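Local structure of arginase (Glaciozyma antarctica, 5YNL) at residues E171-W176 with H272-R277; R279-S284 with E316-T321; L306-G311 with G349-R354. The protein probably hydrolyses L-arginine to L-ornithine and urea, as other arginases do, in a psychrophilic yeast. One frame throughout, in Å; residues are numbered along the deposited sequence.

Contact 1: residues E171-W176 with H272-R277; sequences EACLIW and HVNPDR
Cys173 and Val273 carry the packed part of this contact. The two CB atoms, Cys173 CB and Val273 CB, lie 3.7 Å apart, and Cys173 SG rests on Val273 CG2 at 3.6 Å. The sulfur gets there because it sits between its own backbone N and carbonyl carbon (chi1 67°), which turns it onto the valine methyl. On another side the sulfur passes Asn274 ND2 at 3.8 Å, a van der Waals approach; that amide nitrogen is hydrogen-bonded to the carbonyl oxygen of Arg279. The setting is the parallel sheet of the arginase alpha/beta fold: strand 173-177 starts here, under the last turn of helix 254-273, and Asn274 is the residue where the chain leaves helical geometry to turn back towards strand 281-286. Val229 of the next strand backs Val273. Outward from this buried patch the chain loosens into a type I turn, Asn274 to Arg277, with Pro275 and Asp276 exposed. The turn holds itself: Asn274 O accepts from Arg277 N at 2.9 Å and, from the opposite face of the carbonyl plane, from Arg277 NH1, also at 2.9 Å but bent, with 135° at the hydrogen.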
ATOM      1  N   GLU A 171      -4.847  12.958  -8.021  1.00 47.22           N
ATOM      2  CA  GLU A 171      -3.815  12.767  -9.023  1.00 46.17           C
ATOM      3  C   GLU A 171      -2.688  11.858  -8.552  1.00 42.62           C
ATOM      4  O   GLU A 171      -1.605  11.843  -9.151  1.00 41.58           O
ATOM      5  CB  GLU A 171      -3.275  14.120  -9.493  1.00 48.11           C
ATOM      6  CG  GLU A 171      -4.349  15.011 -10.182  1.00 52.07           C
ATOM      7  CD  GLU A 171      -4.961  14.334 -11.397  1.00 53.13           C
ATOM      8  OE1 GLU A 171      -4.323  13.410 -11.945  1.00 51.16           O
ATOM      9  OE2 GLU A 171      -6.072  14.712 -11.815  1.00 56.11           O
ATOM     10  N   ALA A 172      -2.939  11.075  -7.500  1.00 40.25           N
ATOM     11  CA  ALA A 172      -1.906  10.160  -6.993  1.00 37.10           C
ATOM     12  C   ALA A 172      -1.734   8.947  -7.912  1.00 35.97           C
ATOM     13  O   ALA A 172      -2.580   8.679  -8.773  1.00 37.58           O
ATOM     14  CB  ALA A 172      -2.235   9.706  -5.585  1.00 36.13           C
ATOM     15  N   CYS A 173      -0.656   8.200  -7.723  1.00 37.19           N
ATOM     16  CA  CYS A 173      -0.527   6.924  -8.403  1.00 36.14           C
ATOM     17  C   CYS A 173      -0.355   5.823  -7.354  1.00 34.09           C
ATOM     18  O   CYS A 173      -0.083   6.127  -6.191  1.00 33.28           O
ATOM     19  CB  CYS A 173       0.659   6.957  -9.360  1.00 35.41           C
ATOM     20  SG  CYS A 173       2.244   7.076  -8.561  1.00 32.84           S
ATOM     21  N   LEU A 174      -0.508   4.556  -7.735  1.00 31.17           N
ATOM     22  CA  LEU A 174      -0.499   3.495  -6.734  1.00 29.77           C
ATOM     23  C   LEU A 174       0.493   2.403  -7.078  1.00 28.05           C
ATOM     24  O   LEU A 174       0.428   1.805  -8.172  1.00 28.46           O
ATOM     25  CB  LEU A 174      -1.897   2.893  -6.582  1.00 31.36           C
ATOM     26  CG  LEU A 174      -2.138   1.617  -5.746  1.00 31.56           C
ATOM     27  CD1 LEU A 174      -1.663   1.763  -4.304  1.00 31.96           C
ATOM     28  CD2 LEU A 174      -3.624   1.234  -5.778  1.00 33.80           C
ATOM     29  N   ILE A 175       1.412   2.131  -6.152  1.00 26.79           N
ATOM     30  CA  ILE A 175       2.366   1.045  -6.357  1.00 25.91           C
ATOM     31  C   ILE A 175       2.012  -0.068  -5.391  1.00 27.30           C
ATOM     32  O   ILE A 175       2.012   0.113  -4.169  1.00 27.85           O
ATOM     33  CB  ILE A 175       3.808   1.515  -6.151  1.00 23.82           C
ATOM     34  CG1 ILE A 175       4.135   2.580  -7.191  1.00 24.06           C
ATOM     35  CG2 ILE A 175       4.821   0.341  -6.282  1.00 22.32           C
ATOM     36  CD1 ILE A 175       5.523   3.092  -7.055  1.00 22.69           C
ATOM     37  N   TRP A 176       1.679  -1.219  -5.944  1.00 25.59           N
ATOM     38  CA  TRP A 176       1.069  -2.257  -5.151  1.00 27.67           C
ATOM     39  C   TRP A 176       2.085  -3.391  -5.100  1.00 25.52           C
ATOM     40  O   TRP A 176       2.458  -3.955  -6.139  1.00 23.26           O
ATOM     41  CB  TRP A 176      -0.214  -2.687  -5.842  1.00 29.54           C
ATOM     42  CG  TRP A 176      -1.062  -3.668  -5.122  1.00 33.17           C
ATOM     43  CD1 TRP A 176      -0.850  -5.019  -4.997  1.00 33.60           C
ATOM     44  CD2 TRP A 176      -2.319  -3.400  -4.498  1.00 36.64           C
ATOM     45  NE1 TRP A 176      -1.890  -5.592  -4.296  1.00 38.12           N
ATOM     46  CE2 TRP A 176      -2.800  -4.620  -3.980  1.00 40.14           C
ATOM     47  CE3 TRP A 176      -3.070  -2.241  -4.305  1.00 36.76           C
ATOM     48  CZ2 TRP A 176      -4.004  -4.705  -3.270  1.00 44.50           C
ATOM     49  CZ3 TRP A 176      -4.256  -2.327  -3.609  1.00 40.20           C
ATOM     50  CH2 TRP A 176      -4.717  -3.548  -3.103  1.00 44.30           C
ATOM     51  N   HIS A 272       6.055   4.220 -15.539  1.00 36.26           N
ATOM     52  CA  HIS A 272       4.737   3.926 -16.086  1.00 37.45           C
ATOM     53  C   HIS A 272       3.655   4.770 -15.415  1.00 38.04           C
ATOM     54  O   HIS A 272       2.849   5.385 -16.105  1.00 40.67           O
ATOM     55  CB  HIS A 272       4.391   2.441 -16.009  1.00 36.55           C
ATOM     56  CG  HIS A 272       3.081   2.099 -16.640  1.00 38.86           C
ATOM     57  ND1 HIS A 272       2.871   2.165 -18.002  1.00 41.77           N
ATOM     58  CD2 HIS A 272       1.902   1.713 -16.099  1.00 39.11           C
ATOM     59  CE1 HIS A 272       1.628   1.814 -18.274  1.00 43.74           C
ATOM     60  NE2 HIS A 272       1.016   1.536 -17.136  1.00 42.15           N
ATOM     61  N   VAL A 273       3.639   4.831 -14.080  1.00 30.25           N
ATOM     62  CA  VAL A 273       2.551   5.545 -13.416  1.00 31.01           C
ATOM     63  C   VAL A 273       2.894   7.005 -13.131  1.00 31.65           C
ATOM     64  O   VAL A 273       2.010   7.819 -12.873  1.00 33.08           O
ATOM     65  CB  VAL A 273       2.059   4.835 -12.112  1.00 29.16           C
ATOM     66  CG1 VAL A 273       1.458   3.477 -12.437  1.00 29.32           C
ATOM     67  CG2 VAL A 273       3.204   4.705 -11.098  1.00 26.64           C
ATOM     68  N   ASN A 274       4.182   7.329 -13.181  1.00 33.33           N
ATOM     69  CA  ASN A 274       4.635   8.650 -12.747  1.00 33.90           C
ATOM     70  C   ASN A 274       5.773   9.206 -13.598  1.00 35.34           C
ATOM     71  O   ASN A 274       6.808   9.606 -13.053  1.00 37.02           O
ATOM     72  CB  ASN A 274       5.096   8.558 -11.286  1.00 33.10           C
ATOM     73  CG  ASN A 274       4.877   9.838 -10.525  1.00 34.58           C
ATOM     74  OD1 ASN A 274       4.675  10.914 -11.123  1.00 35.97           O
ATOM     75  ND2 ASN A 274       4.911   9.741  -9.191  1.00 34.56           N
ATOM     76  N   PRO A 275       5.584   9.248 -14.936  1.00 35.76           N
ATOM     77  CA  PRO A 275       6.721   9.543 -15.815  1.00 36.96           C
ATOM     78  C   PRO A 275       7.395  10.882 -15.516  1.00 38.09           C
ATOM     79  O   PRO A 275       8.622  10.935 -15.555  1.00 39.09           O
ATOM     80  CB  PRO A 275       6.094   9.571 -17.225  1.00 40.01           C
ATOM     81  CG  PRO A 275       4.624   9.861 -16.996  1.00 41.09           C
ATOM     82  CD  PRO A 275       4.314   9.145 -15.684  1.00 37.89           C
ATOM     83  N   ASP A 276       6.623  11.924 -15.220  1.00 42.52           N
ATOM     84  CA  ASP A 276       7.183  13.246 -14.925  1.00 44.18           C
ATOM     85  C   ASP A 276       7.555  13.464 -13.460  1.00 43.51           C
ATOM     86  O   ASP A 276       7.903  14.575 -13.075  1.00 44.32           O
ATOM     87  CB  ASP A 276       6.189  14.347 -15.321  1.00 46.80           C
ATOM     88  CG  ASP A 276       5.729  14.220 -16.732  1.00 49.49           C
ATOM     89  OD1 ASP A 276       6.575  13.969 -17.618  1.00 50.33           O
ATOM     90  OD2 ASP A 276       4.514  14.375 -16.955  1.00 51.08           O
ATOM     91  N   ARG A 277       7.463  12.418 -12.649  1.00 40.18           N
ATOM     92  CA  ARG A 277       7.698  12.537 -11.212  1.00 40.12           C
ATOM     93  C   ARG A 277       6.949  13.704 -10.566  1.00 40.14           C
ATOM     94  O   ARG A 277       7.515  14.419  -9.727  1.00 40.62           O
ATOM     95  CB  ARG A 277       9.194  12.676 -10.904  1.00 41.04           C
ATOM     96  CG  ARG A 277      10.048  11.474 -11.328  1.00 41.36           C
ATOM     97  CD  ARG A 277       9.538  10.161 -10.755  1.00 40.05           C
ATOM     98  NE  ARG A 277      10.460   9.081 -11.095  1.00 40.57           N
ATOM     99  CZ  ARG A 277      10.461   8.432 -12.256  1.00 41.27           C
ATOM    100  NH1 ARG A 277       9.574   8.743 -13.192  1.00 40.72           N
ATOM    101  NH2 ARG A 277      11.347   7.478 -12.482  1.00 42.21           N
TER

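Contact 2: residues R279-S284 with E316-T321; sequences RPIHLS and EAIAET
Ile281 reaches from its strand to both Ile318 and Thr321, and its side chain can be followed outward. From CB, which points at the helix, the chain forks. Ile281 CG2 faces Ile318 CG2 at 4.2 Å, methyl against methyl. The other branch leaves beside the backbone N (chi1 -80°), and CG1 carries CD1 onward to Thr321, where Ile281 CD1 meets Thr321 OG1 at 3.8 Å. The two side chains cross there at about a right angle, an apolar methyl against a hydroxyl whose polar needs are met elsewhere. Thr321 OG1 lies 3.0 Å from Ile318 O, in the carbonyl plane, and donates to it; the same oxygen takes Thr321 N at 3.1 Å, while OG1 is also hydrogen-bonded to the backbone N of Leu323. The hydroxyl thus links Ile318 O to the backbone N of Leu323, just before strand 324-330. A valine in place of Thr321 would probably leave Leu323 N without its hydroxyl partner and Ile318 O with one donor fewer. Further along the strand, Leu283 CD2 touches Ile318 CG1 at 4.2 Å, so Ile318 lies across both strand residues that face the helix. Between the two segments there is no hydrogen bond; the contact is packing of aliphatic groups, with the one hydroxyl at Thr321. The arrangement belongs to a right-handed beta-alpha-beta crossover: strand 281-286 leads through helix 308-320 to strand 324-330, its parallel neighbour in the sheet. Leu324 of that strand touches both Leu283 and Ile318, and on the other flank strand 173-177 brings Cys173 against Ile281 and Ile175 against Leu283.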
ATOM      1  N   ARG A 279       3.377  13.179  -9.609  1.00 40.56           N
ATOM      2  CA  ARG A 279       2.223  12.604  -8.907  1.00 39.44           C
ATOM      3  C   ARG A 279       2.554  12.125  -7.496  1.00 39.55           C
ATOM      4  O   ARG A 279       3.611  11.519  -7.277  1.00 39.44           O
ATOM      5  CB  ARG A 279       1.656  11.416  -9.709  1.00 38.44           C
ATOM      6  CG  ARG A 279       0.921  11.802 -11.025  1.00 41.33           C
ATOM      7  CD  ARG A 279       0.253  10.588 -11.627  1.00 41.22           C
ATOM      8  NE  ARG A 279      -0.268  10.803 -12.972  1.00 44.14           N
ATOM      9  CZ  ARG A 279      -1.491  11.257 -13.258  1.00 46.95           C
ATOM     10  NH1 ARG A 279      -1.851  11.408 -14.518  1.00 49.89           N
ATOM     11  NH2 ARG A 279      -2.346  11.567 -12.297  1.00 47.15           N
ATOM     12  N   PRO A 280       1.649  12.379  -6.534  1.00 40.07           N
ATOM     13  CA  PRO A 280       1.839  11.802  -5.193  1.00 40.42           C
ATOM     14  C   PRO A 280       1.899  10.282  -5.323  1.00 38.30           C
ATOM     15  O   PRO A 280       1.251   9.749  -6.221  1.00 36.64           O
ATOM     16  CB  PRO A 280       0.554  12.201  -4.449  1.00 41.49           C
ATOM     17  CG  PRO A 280       0.028  13.398  -5.195  1.00 42.08           C
ATOM     18  CD  PRO A 280       0.391  13.136  -6.642  1.00 40.72           C
ATOM     19  N   ILE A 281       2.661   9.599  -4.476  1.00 30.25           N
ATOM     20  CA  ILE A 281       2.760   8.148  -4.562  1.00 28.16           C
ATOM     21  C   ILE A 281       2.089   7.479  -3.356  1.00 28.30           C
ATOM     22  O   ILE A 281       2.360   7.845  -2.198  1.00 30.12           O
ATOM     23  CB  ILE A 281       4.244   7.672  -4.648  1.00 27.39           C
ATOM     24  CG1 ILE A 281       4.778   7.834  -6.076  1.00 27.20           C
ATOM     25  CG2 ILE A 281       4.390   6.212  -4.198  1.00 25.36           C
ATOM     26  CD1 ILE A 281       6.346   7.811  -6.193  1.00 27.96           C
ATOM     27  N   HIS A 282       1.239   6.490  -3.636  1.00 30.54           N
ATOM     28  CA  HIS A 282       0.679   5.630  -2.615  1.00 31.41           C
ATOM     29  C   HIS A 282       1.395   4.291  -2.732  1.00 28.89           C
ATOM     30  O   HIS A 282       1.237   3.573  -3.736  1.00 26.78           O
ATOM     31  CB  HIS A 282      -0.839   5.446  -2.806  1.00 32.23           C
ATOM     32  CG  HIS A 282      -1.547   4.835  -1.634  1.00 34.99           C
ATOM     33  ND1 HIS A 282      -0.891   4.353  -0.516  1.00 36.51           N
ATOM     34  CD2 HIS A 282      -2.863   4.613  -1.405  1.00 37.07           C
ATOM     35  CE1 HIS A 282      -1.769   3.879   0.346  1.00 39.72           C
ATOM     36  NE2 HIS A 282      -2.975   4.018  -0.175  1.00 39.92           N
ATOM     37  N   LEU A 283       2.197   3.951  -1.732  1.00 31.72           N
ATOM     38  CA  LEU A 283       2.886   2.657  -1.765  1.00 29.21           C
ATOM     39  C   LEU A 283       2.182   1.695  -0.843  1.00 31.22           C
ATOM     40  O   LEU A 283       2.246   1.840   0.400  1.00 33.85           O
ATOM     41  CB  LEU A 283       4.366   2.771  -1.362  1.00 28.31           C
ATOM     42  CG  LEU A 283       5.215   1.494  -1.310  1.00 25.74           C
ATOM     43  CD1 LEU A 283       5.226   0.710  -2.651  1.00 23.72           C
ATOM     44  CD2 LEU A 283       6.627   1.875  -0.934  1.00 25.61           C
ATOM     45  N   SER A 284       1.496   0.719  -1.438  1.00 22.60           N
ATOM     46  CA  SER A 284       0.729  -0.237  -0.631  1.00 25.70           C
ATOM     47  C   SER A 284       1.484  -1.562  -0.580  1.00 24.57           C
ATOM     48  O   SER A 284       1.407  -2.366  -1.523  1.00 23.68           O
ATOM     49  CB  SER A 284      -0.674  -0.424  -1.208  1.00 27.61           C
ATOM     50  OG  SER A 284      -1.548  -0.925  -0.216  1.00 32.74           O
ATOM     51  N   GLU A 316      13.151   2.460  -0.309  1.00 27.74           N
ATOM     52  CA  GLU A 316      14.158   3.504  -0.426  1.00 30.92           C
ATOM     53  C   GLU A 316      13.940   4.274  -1.725  1.00 33.68           C
ATOM     54  O   GLU A 316      13.875   5.503  -1.725  1.00 36.76           O
ATOM     55  CB  GLU A 316      15.570   2.910  -0.389  1.00 29.88           C
ATOM     56  CG  GLU A 316      16.608   3.809   0.267  1.00 31.96           C
ATOM     57  CD  GLU A 316      17.863   3.050   0.730  1.00 30.09           C
ATOM     58  OE1 GLU A 316      17.900   1.788   0.612  1.00 28.01           O
ATOM     59  OE2 GLU A 316      18.832   3.725   1.206  1.00 31.46           O
ATOM     60  N   ALA A 317      13.786   3.538  -2.824  1.00 22.99           N
ATOM     61  CA  ALA A 317      13.730   4.141  -4.145  1.00 24.62           C
ATOM     62  C   ALA A 317      12.564   5.097  -4.203  1.00 25.47           C
ATOM     63  O   ALA A 317      12.691   6.222  -4.716  1.00 27.70           O
ATOM     64  CB  ALA A 317      13.607   3.085  -5.226  1.00 23.66           C
ATOM     65  N   ILE A 318      11.440   4.657  -3.645  1.00 32.93           N
ATOM     66  CA  ILE A 318      10.250   5.489  -3.578  1.00 33.69           C
ATOM     67  C   ILE A 318      10.564   6.691  -2.689  1.00 36.64           C
ATOM     68  O   ILE A 318      10.200   7.818  -3.017  1.00 38.28           O
ATOM     69  CB  ILE A 318       9.066   4.717  -2.997  1.00 30.72           C
ATOM     70  CG1 ILE A 318       8.279   3.995  -4.106  1.00 28.18           C
ATOM     71  CG2 ILE A 318       8.094   5.681  -2.285  1.00 32.74           C
ATOM     72  CD1 ILE A 318       9.079   3.372  -5.207  1.00 27.71           C
ATOM     73  N   ALA A 319      11.273   6.455  -1.582  1.00 22.12           N
ATOM     74  CA  ALA A 319      11.567   7.533  -0.634  1.00 24.16           C
ATOM     75  C   ALA A 319      12.400   8.614  -1.296  1.00 25.17           C
ATOM     76  O   ALA A 319      12.160   9.811  -1.056  1.00 26.37           O
ATOM     77  CB  ALA A 319      12.263   7.001   0.625  1.00 24.53           C
ATOM     78  N   GLU A 320      13.359   8.217  -2.131  1.00 39.48           N
ATOM     79  CA  GLU A 320      14.237   9.216  -2.732  1.00 39.65           C
ATOM     80  C   GLU A 320      13.486  10.190  -3.660  1.00 39.81           C
ATOM     81  O   GLU A 320      13.957  11.304  -3.893  1.00 39.64           O
ATOM     82  CB  GLU A 320      15.490   8.606  -3.405  1.00 38.78           C
ATOM     83  CG  GLU A 320      15.289   8.070  -4.833  1.00 38.31           C
ATOM     84  CD  GLU A 320      16.582   7.520  -5.475  1.00 37.59           C
ATOM     85  OE1 GLU A 320      16.476   6.713  -6.429  1.00 37.52           O
ATOM     86  OE2 GLU A 320      17.708   7.886  -5.047  1.00 37.28           O
ATOM     87  N   THR A 321      12.304   9.798  -4.144  1.00 33.26           N
ATOM     88  CA  THR A 321      11.543  10.681  -5.053  1.00 33.60           C
ATOM     89  C   THR A 321      10.899  11.887  -4.370  1.00 34.13           C
ATOM     90  O   THR A 321      10.555  12.857  -5.044  1.00 33.91           O
ATOM     91  CB  THR A 321      10.411   9.950  -5.819  1.00 32.89           C
ATOM     92  OG1 THR A 321       9.257   9.876  -4.982  1.00 32.49           O
ATOM     93  CG2 THR A 321      10.837   8.554  -6.229  1.00 32.13           C
TER

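Contact 3: residues L306-G311 with G349-R354; sequences LTFREG and GRSLVR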
ATOM      1  N   LEU A 306      10.116 -11.747  -3.064  1.00 32.83           N
ATOM      2  CA  LEU A 306      11.158 -10.724  -2.951  1.00 28.52           C
ATOM      3  C   LEU A 306      12.095 -11.057  -1.773  1.00 28.35           C
ATOM      4  O   LEU A 306      11.657 -11.652  -0.796  1.00 30.50           O
ATOM      5  CB  LEU A 306      10.553  -9.314  -2.758  1.00 25.36           C
ATOM      6  CG  LEU A 306       9.737  -8.741  -3.929  1.00 24.38           C
ATOM      7  CD1 LEU A 306       9.052  -7.399  -3.530  1.00 22.24           C
ATOM      8  CD2 LEU A 306      10.615  -8.576  -5.190  1.00 23.67           C
ATOM      9  N   THR A 307      13.380 -10.722  -1.866  1.00 35.73           N
ATOM     10  CA  THR A 307      14.225 -10.789  -0.669  1.00 34.85           C
ATOM     11  C   THR A 307      13.905  -9.576   0.195  1.00 32.44           C
ATOM     12  O   THR A 307      13.222  -8.645  -0.264  1.00 31.24           O
ATOM     13  CB  THR A 307      15.695 -10.728  -0.994  1.00 33.45           C
ATOM     14  OG1 THR A 307      15.984  -9.450  -1.598  1.00 31.23           O
ATOM     15  CG2 THR A 307      16.082 -11.894  -1.914  1.00 35.77           C
ATOM     16  N   PHE A 308      14.408  -9.561   1.426  1.00 38.04           N
ATOM     17  CA  PHE A 308      14.225  -8.384   2.257  1.00 37.36           C
ATOM     18  C   PHE A 308      14.869  -7.151   1.625  1.00 36.36           C
ATOM     19  O   PHE A 308      14.277  -6.071   1.619  1.00 35.62           O
ATOM     20  CB  PHE A 308      14.802  -8.557   3.647  1.00 39.58           C
ATOM     21  CG  PHE A 308      14.974  -7.244   4.361  1.00 40.01           C
ATOM     22  CD1 PHE A 308      13.869  -6.576   4.890  1.00 39.83           C
ATOM     23  CD2 PHE A 308      16.239  -6.645   4.473  1.00 40.86           C
ATOM     24  CE1 PHE A 308      14.011  -5.341   5.530  1.00 40.44           C
ATOM     25  CE2 PHE A 308      16.384  -5.406   5.116  1.00 41.57           C
ATOM     26  CZ  PHE A 308      15.258  -4.750   5.640  1.00 41.31           C
ATOM     27  N   ARG A 309      16.088  -7.321   1.114  1.00 26.12           N
ATOM     28  CA  ARG A 309      16.801  -6.230   0.453  1.00 25.62           C
ATOM     29  C   ARG A 309      15.960  -5.587  -0.666  1.00 23.84           C
ATOM     30  O   ARG A 309      15.827  -4.359  -0.707  1.00 23.54           O
ATOM     31  CB  ARG A 309      18.191  -6.676  -0.037  1.00 26.49           C
ATOM     32  CG  ARG A 309      19.294  -6.556   1.029  1.00 28.72           C
ATOM     33  CD  ARG A 309      20.604  -7.208   0.588  1.00 29.98           C
ATOM     34  NE  ARG A 309      20.999  -6.828  -0.773  1.00 28.99           N
ATOM     35  CZ  ARG A 309      22.046  -7.330  -1.436  1.00 29.92           C
ATOM     36  NH1 ARG A 309      22.822  -8.234  -0.862  1.00 31.84           N
ATOM     37  NH2 ARG A 309      22.304  -6.926  -2.676  1.00 29.21           N
ATOM     38  N   GLU A 310      15.356  -6.405  -1.526  1.00 24.77           N
ATOM     39  CA  GLU A 310      14.474  -5.900  -2.582  1.00 24.86           C
ATOM     40  C   GLU A 310      13.255  -5.161  -2.041  1.00 24.09           C
ATOM     41  O   GLU A 310      12.868  -4.129  -2.598  1.00 23.93           O
ATOM     42  CB  GLU A 310      14.016  -7.026  -3.530  1.00 26.49           C
ATOM     43  CG  GLU A 310      15.078  -7.508  -4.535  1.00 27.73           C
ATOM     44  CD  GLU A 310      14.798  -8.917  -5.054  1.00 29.85           C
ATOM     45  OE1 GLU A 310      14.014  -9.648  -4.404  1.00 30.79           O
ATOM     46  OE2 GLU A 310      15.364  -9.303  -6.092  1.00 31.23           O
ATOM     47  N   GLY A 311      12.627  -5.679  -0.988  1.00 33.44           N
ATOM     48  CA  GLY A 311      11.498  -4.982  -0.383  1.00 33.18           C
ATOM     49  C   GLY A 311      11.966  -3.643   0.184  1.00 33.00           C
ATOM     50  O   GLY A 311      11.257  -2.622   0.141  1.00 32.86           O
ATOM     51  N   GLY A 349       8.918  -5.085   9.075  1.00 37.38           N
ATOM     52  CA  GLY A 349       7.932  -4.036   8.829  1.00 33.50           C
ATOM     53  C   GLY A 349       8.489  -2.711   9.310  1.00 36.49           C
ATOM     54  O   GLY A 349       8.414  -1.702   8.621  1.00 32.77           O
ATOM     55  N   ARG A 350       9.102  -2.734  10.482  1.00 32.85           N
ATOM     56  CA  ARG A 350       9.696  -1.535  11.049  1.00 34.83           C
ATOM     57  C   ARG A 350      10.780  -0.934  10.161  1.00 35.60           C
ATOM     58  O   ARG A 350      10.827   0.272   9.939  1.00 33.66           O
ATOM     59  CB  ARG A 350      10.271  -1.831  12.427  1.00 39.33           C
ATOM     60  CG  ARG A 350      10.192  -0.634  13.304  1.00 38.53           C
ATOM     61  CD  ARG A 350      10.346  -1.014  14.754  1.00 42.37           C
ATOM     62  NE  ARG A 350      11.749  -1.075  15.117  1.00 44.13           N
ATOM     63  CZ  ARG A 350      12.304  -2.084  15.763  1.00 46.48           C
ATOM     64  NH1 ARG A 350      11.558  -3.117  16.132  1.00 47.34           N
ATOM     65  NH2 ARG A 350      13.600  -2.048  16.054  1.00 48.34           N
ATOM     66  N   SER A 351      11.661  -1.797   9.680  1.00 35.36           N
ATOM     67  CA  SER A 351      12.715  -1.376   8.787  1.00 36.42           C
ATOM     68  C   SER A 351      12.141  -0.696   7.528  1.00 30.51           C
ATOM     69  O   SER A 351      12.629   0.361   7.156  1.00 31.54           O
ATOM     70  CB  SER A 351      13.616  -2.562   8.428  1.00 35.10           C
ATOM     71  OG  SER A 351      14.927  -2.120   8.119  1.00 35.72           O
ATOM     72  N   LEU A 352      11.102  -1.278   6.914  1.00 36.26           N
ATOM     73  CA  LEU A 352      10.567  -0.735   5.673  1.00 29.76           C
ATOM     74  C   LEU A 352       9.892   0.615   5.937  1.00 29.60           C
ATOM     75  O   LEU A 352       9.932   1.520   5.080  1.00 29.01           O
ATOM     76  CB  LEU A 352       9.563  -1.677   5.003  1.00 25.38           C
ATOM     77  CG  LEU A 352       9.940  -3.109   4.590  1.00 25.00           C
ATOM     78  CD1 LEU A 352       8.670  -3.883   4.141  1.00 24.55           C
ATOM     79  CD2 LEU A 352      11.000  -3.114   3.446  1.00 23.74           C
ATOM     80  N   VAL A 353       9.263   0.757   7.107  1.00 30.34           N
ATOM     81  CA  VAL A 353       8.625   2.029   7.439  1.00 29.60           C
ATOM     82  C   VAL A 353       9.694   3.118   7.514  1.00 33.51           C
ATOM     83  O   VAL A 353       9.598   4.113   6.807  1.00 32.96           O
ATOM     84  CB  VAL A 353       7.793   1.977   8.766  1.00 31.48           C
ATOM     85  CG1 VAL A 353       7.391   3.369   9.197  1.00 32.67           C
ATOM     86  CG2 VAL A 353       6.536   1.115   8.586  1.00 31.05           C
ATOM     87  N   ARG A 354      10.718   2.905   8.351  1.00 34.31           N
ATOM     88  CA  ARG A 354      11.787   3.888   8.554  0.62 38.44           C
ATOM     89  C   ARG A 354      12.345   4.319   7.220  1.00 41.15           C
ATOM     90  O   ARG A 354      12.551   5.501   6.967  1.00 42.16           O
ATOM     91  CB  ARG A 354      12.925   3.305   9.399  0.62 42.99           C
ATOM     92  CG  ARG A 354      12.528   2.931  10.820  0.62 41.42           C
ATOM     93  CD  ARG A 354      13.751   2.798  11.725  0.62 44.10           C
ATOM     94  NE  ARG A 354      14.735   1.820  11.254  0.62 47.97           N
ATOM     95  CZ  ARG A 354      14.751   0.530  11.597  0.62 49.96           C
ATOM     96  NH1 ARG A 354      13.825   0.037  12.407  0.62 49.20           N
ATOM     97  NH2 ARG A 354      15.689  -0.270  11.119  0.62 52.06           N
TER
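Phe308 turns its ring edge to Ser351 where helix 308-320 starts alongside helix 345-356, two helices of the arginase alpha/beta fold that pack beside each other. The ring reaches toward the second helix because CG lies anti to the backbone N (chi1 163°), which carries CZ towards Ser351. Ser351 OG comes in near the ring plane, at the edge, 3.6 Å from Phe308 CZ, and Ser351 CB follows at 3.9 Å from the same CZ. The serine therefore abuts the rim of the phenylalanine and does not lie over it. Leu352, one residue on, comes at the ring obliquely: its CD2 is 4.3 Å from Phe308 CE1, a looser apolar contact. What Leu352 chiefly packs against is backbone. Gly311 has no side chain, and the leucine methyl settles over its peptide, at the closest pair of CA atoms between the two segments, Gly311 CA and Leu352 CA, 7.5 Å apart. Further into the helix, Cys315 also touches Leu352, and His312 meets both the Phe308 ring and Ser351, so the first two turns of helix 308-320 share the interface. The start of that helix is fixed by a capping box: Thr307 OG1, at the N-cap, accepts from Glu310 N, and Glu310 OE1 in return accepts from Thr307 N at 2.8 Å, nearly straight at 164°. On the far helix, Arg350 and Arg354 both reach Asp89 through salt bridges. The closest approach in the contact is that of Leu352 CD2 to Gly311, 3.4 Å from its carbonyl O.

Contacts 1 and 2 are both buried strand-to-helix packing on one sheet: strands 173-177 and 281-286 are neighbours in it, and helix 254-273 and strand 281-286 follow each other in the chain, with the turn from Asn274 to Arg277 between them. They touch each other through the salt bridge Glu171-Arg279 and a probable backbone hydrogen bond from Ile175 to His282. Contact 3 is only partly buried and joins helix to helix. It shares helix 308-320 with contact 2, using its start where contact 2 uses its later part. A cysteine sulfur on a valine packs contact 1, and aliphatic branches with one threonine hydroxyl pack contact 2; an aromatic edge, a hydroxyl and glycine backbone do it in 3.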